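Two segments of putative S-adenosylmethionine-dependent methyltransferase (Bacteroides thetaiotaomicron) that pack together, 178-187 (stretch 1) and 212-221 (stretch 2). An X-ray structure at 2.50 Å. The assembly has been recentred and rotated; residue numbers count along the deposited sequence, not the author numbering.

Stretch 1, residues 178-187: NHKMIEDILQ
Stretch 2 (212-221) TVKDWKGHIP

Stretch 1 is a regular helix from Asn178 to Gln187 that runs on past its last residue; stretch 2 is a short, weakly bonded helix near Val213 to Trp216, followed by a loop that turns at His219 (phi/psi 66/77) and is extended at Ile220 (-112/118). The two stretches run roughly antiparallel in register: the CA atoms of Ile182 and Ile220 lie 8.2 Å apart, those of Leu186 and Val213 5.7 Å. No hydrogen bond crosses the contact, which buries 367 Å² in all, so packing holds it together.

At the start of the helix, His179 (chi1 -133°, between wells; chi2 78°) leaves its backbone sideways, but its ring reaches the loop. Its CE1 lies 3.3 Å from Pro221 O, which sits at the ring edge near its plane, and 3.4 Å from Ile220 CG1; an imidazole can meet both a carbonyl and an aliphatic chain. Lys180 faces elsewhere and spans one helical turn, its NZ 3.3 Å from Asp184 OD1 in a salt bridge.

One turn on from Asn178, whose O accepts Ile182 N at 3.2 Å, Ile182 points toward stretch 2. With chi1 54° and chi2 85° (both p), its CG1 comes 3.4 Å from CD1 of Ile220, which is itself t, p. Two branched aliphatic chains suit this apolar meeting.

Ile185 (m, m) is buried in the structure but adds little to this contact: its side chain leaves sideways and its end leads away, while its O is 4.5 Å from Val213 CG1. Leu186, whose N bonds Ile182 O at 3.1 Å, has the largest covered area, 83 Å². It is p, p, and its CA-to-CB bond points toward stretch 2, with Val213 (chi1 t) to one side; Val213 CG1 lies 3.5 Å from Leu186 CA and 3.7 Å from Leu186 CB. Valine's short branched side chain places a methyl directly against the helix backbone. Lys217 (m, m, t, p) adds its aliphatic portion, with CE 3.6 Å from both Leu186 O and Leu186 CB.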

# COMPACT_ATOMS: atom_id res chain seq x y z
N ASN A 178 17.41 -4.38 14.36
CA ASN A 178 16.76 -5.57 13.83
C ASN A 178 16.80 -6.84 14.67
O ASN A 178 15.76 -7.37 15.06
CB ASN A 178 17.30 -5.90 12.44
CG ASN A 178 16.40 -5.40 11.33
OD1 ASN A 178 15.20 -5.66 11.33
ND2 ASN A 178 16.98 -4.67 10.38
N HIS A 179 18.00 -7.34 14.93
CA HIS A 179 18.13 -8.56 15.70
C HIS A 179 17.59 -8.43 17.11
O HIS A 179 17.10 -9.41 17.68
CB HIS A 179 19.59 -9.01 15.73
CG HIS A 179 19.77 -10.47 15.43
ND1 HIS A 179 19.71 -10.98 14.15
CD2 HIS A 179 19.95 -11.53 16.25
CE1 HIS A 179 19.84 -12.29 14.19
NE2 HIS A 179 19.99 -12.65 15.45
N LYS A 180 17.67 -7.24 17.69
CA LYS A 180 17.16 -7.05 19.04
C LYS A 180 15.64 -7.13 19.04
O LYS A 180 15.03 -7.51 20.04
CB LYS A 180 17.62 -5.71 19.62
CG LYS A 180 17.24 -5.50 21.09
CD LYS A 180 17.89 -6.54 21.99
CE LYS A 180 17.51 -6.34 23.45
NZ LYS A 180 16.06 -6.57 23.69
N MSE A 181 15.03 -6.78 17.91
CA MSE A 181 13.58 -6.83 17.78
C MSE A 181 13.09 -8.28 17.69
O MSE A 181 12.21 -8.67 18.45
CB MSE A 181 13.12 -6.05 16.55
CG MSE A 181 11.61 -6.15 16.27
SE MSE A 181 10.47 -5.20 17.54
CE MSE A 181 10.16 -6.59 18.84
N ILE A 182 13.66 -9.07 16.79
CA ILE A 182 13.23 -10.46 16.68
C ILE A 182 13.33 -11.14 18.04
O ILE A 182 12.48 -11.96 18.40
CB ILE A 182 14.05 -11.27 15.61
CG1 ILE A 182 15.55 -11.16 15.89
CG2 ILE A 182 13.72 -10.77 14.21
CD1 ILE A 182 16.07 -12.17 16.90
N GLU A 183 14.36 -10.80 18.81
CA GLU A 183 14.54 -11.36 20.14
C GLU A 183 13.34 -10.96 20.97
O GLU A 183 12.79 -11.78 21.69
CB GLU A 183 15.83 -10.83 20.79
CG GLU A 183 15.99 -11.20 22.27
CD GLU A 183 16.31 -12.68 22.49
OE1 GLU A 183 15.94 -13.52 21.63
OE2 GLU A 183 16.92 -13.00 23.53
N ASP A 184 12.93 -9.70 20.85
CA ASP A 184 11.77 -9.22 21.60
C ASP A 184 10.44 -9.86 21.19
O ASP A 184 9.60 -10.17 22.06
CB ASP A 184 11.65 -7.69 21.50
CG ASP A 184 12.65 -6.97 22.37
OD1 ASP A 184 12.86 -7.40 23.52
OD2 ASP A 184 13.23 -5.96 21.91
N ILE A 185 10.24 -10.07 19.89
CA ILE A 185 9.02 -10.66 19.40
C ILE A 185 8.82 -12.08 19.94
O ILE A 185 7.73 -12.44 20.40
CB ILE A 185 9.00 -10.67 17.85
CG1 ILE A 185 9.07 -9.23 17.35
CG2 ILE A 185 7.73 -11.35 17.33
CD1 ILE A 185 7.80 -8.45 17.31
N LEU A 186 9.89 -12.88 19.91
CA LEU A 186 9.82 -14.26 20.37
C LEU A 186 9.83 -14.44 21.88
O LEU A 186 9.54 -15.52 22.39
CB LEU A 186 10.96 -15.07 19.73
CG LEU A 186 12.39 -14.58 19.94
CD1 LEU A 186 12.90 -15.06 21.30
CD2 LEU A 186 13.28 -15.13 18.82
N GLN A 187 10.16 -13.38 22.61
CA GLN A 187 10.14 -13.46 24.06
C GLN A 187 8.74 -13.12 24.56
O GLN A 187 8.20 -13.80 25.44
CB GLN A 187 11.14 -12.49 24.69
CG GLN A 187 12.58 -12.86 24.43
CD GLN A 187 12.92 -14.21 25.00
OE1 GLN A 187 13.84 -14.88 24.55
NE2 GLN A 187 12.17 -14.63 26.02
N THR A 212 5.86 -19.34 12.24
CA THR A 212 5.42 -19.18 13.62
C THR A 212 6.58 -18.78 14.55
O THR A 212 7.75 -19.08 14.28
CB THR A 212 4.77 -20.48 14.13
OG1 THR A 212 4.09 -20.23 15.36
CG2 THR A 212 5.82 -21.56 14.36
N VAL A 213 6.26 -18.10 15.65
CA VAL A 213 7.28 -17.67 16.60
C VAL A 213 8.09 -18.86 17.15
O VAL A 213 9.30 -18.75 17.34
CB VAL A 213 6.66 -16.89 17.77
CG1 VAL A 213 7.69 -16.65 18.87
CG2 VAL A 213 6.14 -15.56 17.26
N LYS A 214 7.41 -19.98 17.38
CA LYS A 214 8.05 -21.18 17.88
C LYS A 214 9.10 -21.67 16.88
O LYS A 214 10.19 -22.06 17.27
CB LYS A 214 7.02 -22.29 18.11
CG LYS A 214 7.62 -23.60 18.63
CD LYS A 214 6.65 -24.76 18.51
CE LYS A 214 7.22 -26.03 19.12
NZ LYS A 214 7.42 -25.90 20.60
N ASP A 215 8.75 -21.65 15.60
CA ASP A 215 9.67 -22.11 14.55
C ASP A 215 10.72 -21.08 14.14
O ASP A 215 11.62 -21.41 13.37
CB ASP A 215 8.89 -22.60 13.32
CG ASP A 215 8.25 -23.97 13.53
OD1 ASP A 215 8.99 -24.94 13.84
OD2 ASP A 215 7.01 -24.08 13.39
N TRP A 216 10.60 -19.86 14.64
CA TRP A 216 11.59 -18.84 14.31
C TRP A 216 12.77 -18.98 15.26
O TRP A 216 13.91 -18.70 14.89
CB TRP A 216 10.98 -17.43 14.43
CG TRP A 216 10.48 -16.86 13.12
CD1 TRP A 216 9.22 -16.41 12.86
CD2 TRP A 216 11.24 -16.64 11.92
NE1 TRP A 216 9.14 -15.92 11.57
CE2 TRP A 216 10.37 -16.05 10.97
CE3 TRP A 216 12.57 -16.88 11.56
CZ2 TRP A 216 10.79 -15.71 9.68
CZ3 TRP A 216 12.99 -16.53 10.28
CH2 TRP A 216 12.10 -15.95 9.35
N LYS A 217 12.49 -19.43 16.48
CA LYS A 217 13.52 -19.61 17.51
C LYS A 217 14.81 -20.05 16.86
O LYS A 217 15.83 -19.37 16.96
CB LYS A 217 13.06 -20.65 18.53
CG LYS A 217 11.80 -20.26 19.29
CD LYS A 217 12.03 -19.00 20.13
CE LYS A 217 10.75 -18.54 20.82
NZ LYS A 217 10.19 -19.55 21.75
N GLY A 218 14.77 -21.19 16.19
CA GLY A 218 15.96 -21.67 15.52
C GLY A 218 15.98 -21.02 14.15
O GLY A 218 14.92 -20.73 13.59
N HIS A 219 17.16 -20.77 13.61
CA HIS A 219 17.26 -20.16 12.30
C HIS A 219 16.75 -18.72 12.22
O HIS A 219 15.66 -18.46 11.72
CB HIS A 219 16.52 -21.01 11.25
CG HIS A 219 17.33 -22.15 10.72
ND1 HIS A 219 17.78 -23.18 11.52
CD2 HIS A 219 17.80 -22.41 9.48
CE1 HIS A 219 18.49 -24.03 10.79
NE2 HIS A 219 18.51 -23.59 9.55
N ILE A 220 17.57 -17.79 12.71
CA ILE A 220 17.25 -16.36 12.65
C ILE A 220 18.26 -15.75 11.68
O ILE A 220 19.47 -15.79 11.91
CB ILE A 220 17.39 -15.72 14.05
CG1 ILE A 220 17.07 -14.22 13.96
CG2 ILE A 220 18.79 -15.95 14.59
CD1 ILE A 220 15.59 -13.89 13.80
N PRO A 221 17.78 -15.17 10.57
CA PRO A 221 18.66 -14.55 9.56
C PRO A 221 19.39 -13.30 10.02
O PRO A 221 20.03 -13.29 11.06
CB PRO A 221 17.70 -14.29 8.41
CG PRO A 221 16.44 -13.93 9.12
CD PRO A 221 16.37 -14.98 10.22